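PDB 6FKK: MIP07328p from Drosophila melanogaster, which probably acts as a cell-surface axon guidance cue, using its semaphorin ectodomain to engage receptors and repel growing axons. Local coordinates for residues D412-K417 against L444-P449. Numbering follows the deposited sequence.
Sequences DGKVTK and LPLGTP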
loop_
_atom_site.group_PDB
_atom_site.type_symbol
_atom_site.label_atom_id
_atom_site.label_comp_id
_atom_site.label_asym_id
_atom_site.label_seq_id
_atom_site.Cartn_x
_atom_site.Cartn_y
_atom_site.Cartn_z
ATOM N N ASP A 412 -11.449 12.294 4.895
ATOM C CA ASP A 412 -12.595 12.759 5.664
ATOM C C ASP A 412 -12.784 11.944 6.939
ATOM O O ASP A 412 -13.327 12.454 7.924
ATOM C CB ASP A 412 -13.850 12.690 4.786
ATOM C CG ASP A 412 -15.007 13.501 5.333
ATOM O OD1 ASP A 412 -14.884 14.073 6.433
ATOM O OD2 ASP A 412 -16.050 13.573 4.651
ATOM N N GLY A 413 -12.327 10.695 6.947
ATOM C CA GLY A 413 -12.570 9.789 8.048
ATOM C C GLY A 413 -13.605 8.719 7.772
ATOM O O GLY A 413 -14.010 8.019 8.709
ATOM N N LYS A 414 -14.047 8.572 6.528
ATOM C CA LYS A 414 -15.046 7.581 6.168
ATOM C C LYS A 414 -14.379 6.301 5.680
ATOM O O LYS A 414 -13.220 6.293 5.260
ATOM C CB LYS A 414 -15.983 8.120 5.084
ATOM C CG LYS A 414 -16.592 9.482 5.384
ATOM C CD LYS A 414 -17.731 9.793 4.421
ATOM C CE LYS A 414 -18.170 11.244 4.527
ATOM N NZ LYS A 414 -18.475 11.639 5.930
ATOM N N VAL A 415 -15.137 5.210 5.736
ATOM C CA VAL A 415 -14.689 3.907 5.261
ATOM C C VAL A 415 -15.740 3.365 4.304
ATOM O O VAL A 415 -16.938 3.398 4.608
ATOM C CB VAL A 415 -14.453 2.925 6.424
ATOM C CG1 VAL A 415 -14.167 1.529 5.890
ATOM C CG2 VAL A 415 -13.310 3.412 7.303
ATOM N N THR A 416 -15.295 2.868 3.152
ATOM C CA THR A 416 -16.182 2.354 2.116
ATOM C C THR A 416 -15.886 0.879 1.882
ATOM O O THR A 416 -14.757 0.516 1.536
ATOM C CB THR A 416 -16.020 3.142 0.814
ATOM O OG1 THR A 416 -16.433 4.499 1.016
ATOM C CG2 THR A 416 -16.860 2.520 -0.291
ATOM N N LYS A 417 -16.898 0.037 2.076
ATOM C CA LYS A 417 -16.850 -1.361 1.676
ATOM C C LYS A 417 -17.480 -1.507 0.298
ATOM O O LYS A 417 -18.499 -0.873 0.005
ATOM C CB LYS A 417 -17.602 -2.255 2.664
ATOM C CG LYS A 417 -17.175 -2.162 4.114
ATOM C CD LYS A 417 -18.137 -2.970 4.979
ATOM C CE LYS A 417 -17.655 -3.103 6.415
ATOM N NZ LYS A 417 -17.472 -1.789 7.089
ATOM N N LEU A 444 -13.950 7.956 11.909
ATOM C CA LEU A 444 -13.187 8.923 12.683
ATOM C C LEU A 444 -13.956 10.230 12.784
ATOM O O LEU A 444 -14.954 10.435 12.087
ATOM C CB LEU A 444 -11.825 9.137 12.028
ATOM C CG LEU A 444 -10.896 7.926 11.931
ATOM C CD1 LEU A 444 -9.531 8.347 11.408
ATOM C CD2 LEU A 444 -10.772 7.241 13.280
ATOM N N PRO A 445 -13.535 11.137 13.670
ATOM C CA PRO A 445 -14.098 12.493 13.652
ATOM C C PRO A 445 -13.992 13.108 12.264
ATOM O O PRO A 445 -13.033 12.867 11.529
ATOM C CB PRO A 445 -13.238 13.242 14.674
ATOM C CG PRO A 445 -12.840 12.189 15.644
ATOM C CD PRO A 445 -12.660 10.925 14.839
ATOM N N LEU A 446 -14.995 13.921 11.918
ATOM C CA LEU A 446 -15.185 14.376 10.541
ATOM C C LEU A 446 -13.945 15.030 9.940
ATOM O O LEU A 446 -13.826 15.095 8.712
ATOM C CB LEU A 446 -16.364 15.351 10.477
ATOM C CG LEU A 446 -16.906 15.690 9.085
ATOM C CD1 LEU A 446 -17.599 14.487 8.460
ATOM C CD2 LEU A 446 -17.842 16.885 9.143
ATOM N N GLY A 447 -13.016 15.508 10.760
ATOM C CA GLY A 447 -11.832 16.147 10.224
ATOM C C GLY A 447 -10.658 15.213 10.010
ATOM O O GLY A 447 -9.921 15.346 9.028
ATOM N N THR A 448 -10.484 14.255 10.917
ATOM C CA THR A 448 -9.267 13.457 10.942
ATOM C C THR A 448 -9.180 12.548 9.715
ATOM O O THR A 448 -10.171 11.917 9.333
ATOM C CB THR A 448 -9.207 12.615 12.216
ATOM O OG1 THR A 448 -10.452 11.932 12.398
ATOM C CG2 THR A 448 -8.939 13.498 13.429
ATOM N N PRO A 449 -8.015 12.470 9.076
ATOM C CA PRO A 449 -7.838 11.579 7.927
ATOM C C PRO A 449 -7.383 10.185 8.343
ATOM O O PRO A 449 -6.823 9.971 9.420
ATOM C CB PRO A 449 -6.743 12.278 7.104
ATOM C CG PRO A 449 -6.472 13.602 7.804
ATOM C CD PRO A 449 -6.884 13.395 9.220
#
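Gly413 and Leu444 bring their CA atoms to 4.8 Å, the nearest CA pair of the two segments. The carbonyl of Gly413 takes the N-H of Leu444 on an in-plane lone pair, with Leu444 N to Gly413 O at 3.2 Å and an almost straight angle of 167°. With phi at 105°, a side chain here would run into its own preceding carbonyl, and it would also press on the carbonyls of Pro445 and Thr448. Leu444 CB closes up against Gly413 CA at 4.1 Å, and the rest of that leucine reaches on to Val464.

In the semaphorin β-propeller, residues 412-413 lie in the hairpin turn between strands 402-410 and 414-423 of one blade, while 444-449 links that blade's edge strand 432-442 to the first strand of the next, 452-456. The link bends through a type I turn, Pro445 O accepting both Thr448 N and Thr448 OG1, the latter at 2.9 Å. Gln442 ties the two segments together, its NE2 bonded to Asp412 O and Leu444 O.

Asp412 is the residue most covered by the other segment, and the contact opens to solvent past Leu446, which covers one side of the carboxylate. Asp412 carries CG anti to its backbone N (chi1 -164°), which swings the carboxylate alongside exposed Leu446, the two side chains pointing the same way; Asp412 OD1 to Leu446 CD1 is 3.4 Å. The other oxygen, Asp412 OD2, makes a salt bridge 3.4 Å long to Lys414 NZ, a charge that Gln442 OE1 and Thr11 OG1 also hold. An alanine at Asp412 would remove the carboxylate and would probably leave the Lys414 ammonium less well balanced and Leu446 less covered. Leu446 CD1 approaches that same ammonium, 3.9 Å from Lys414 NZ, from beside the lysine chain, which bends at its last torsion.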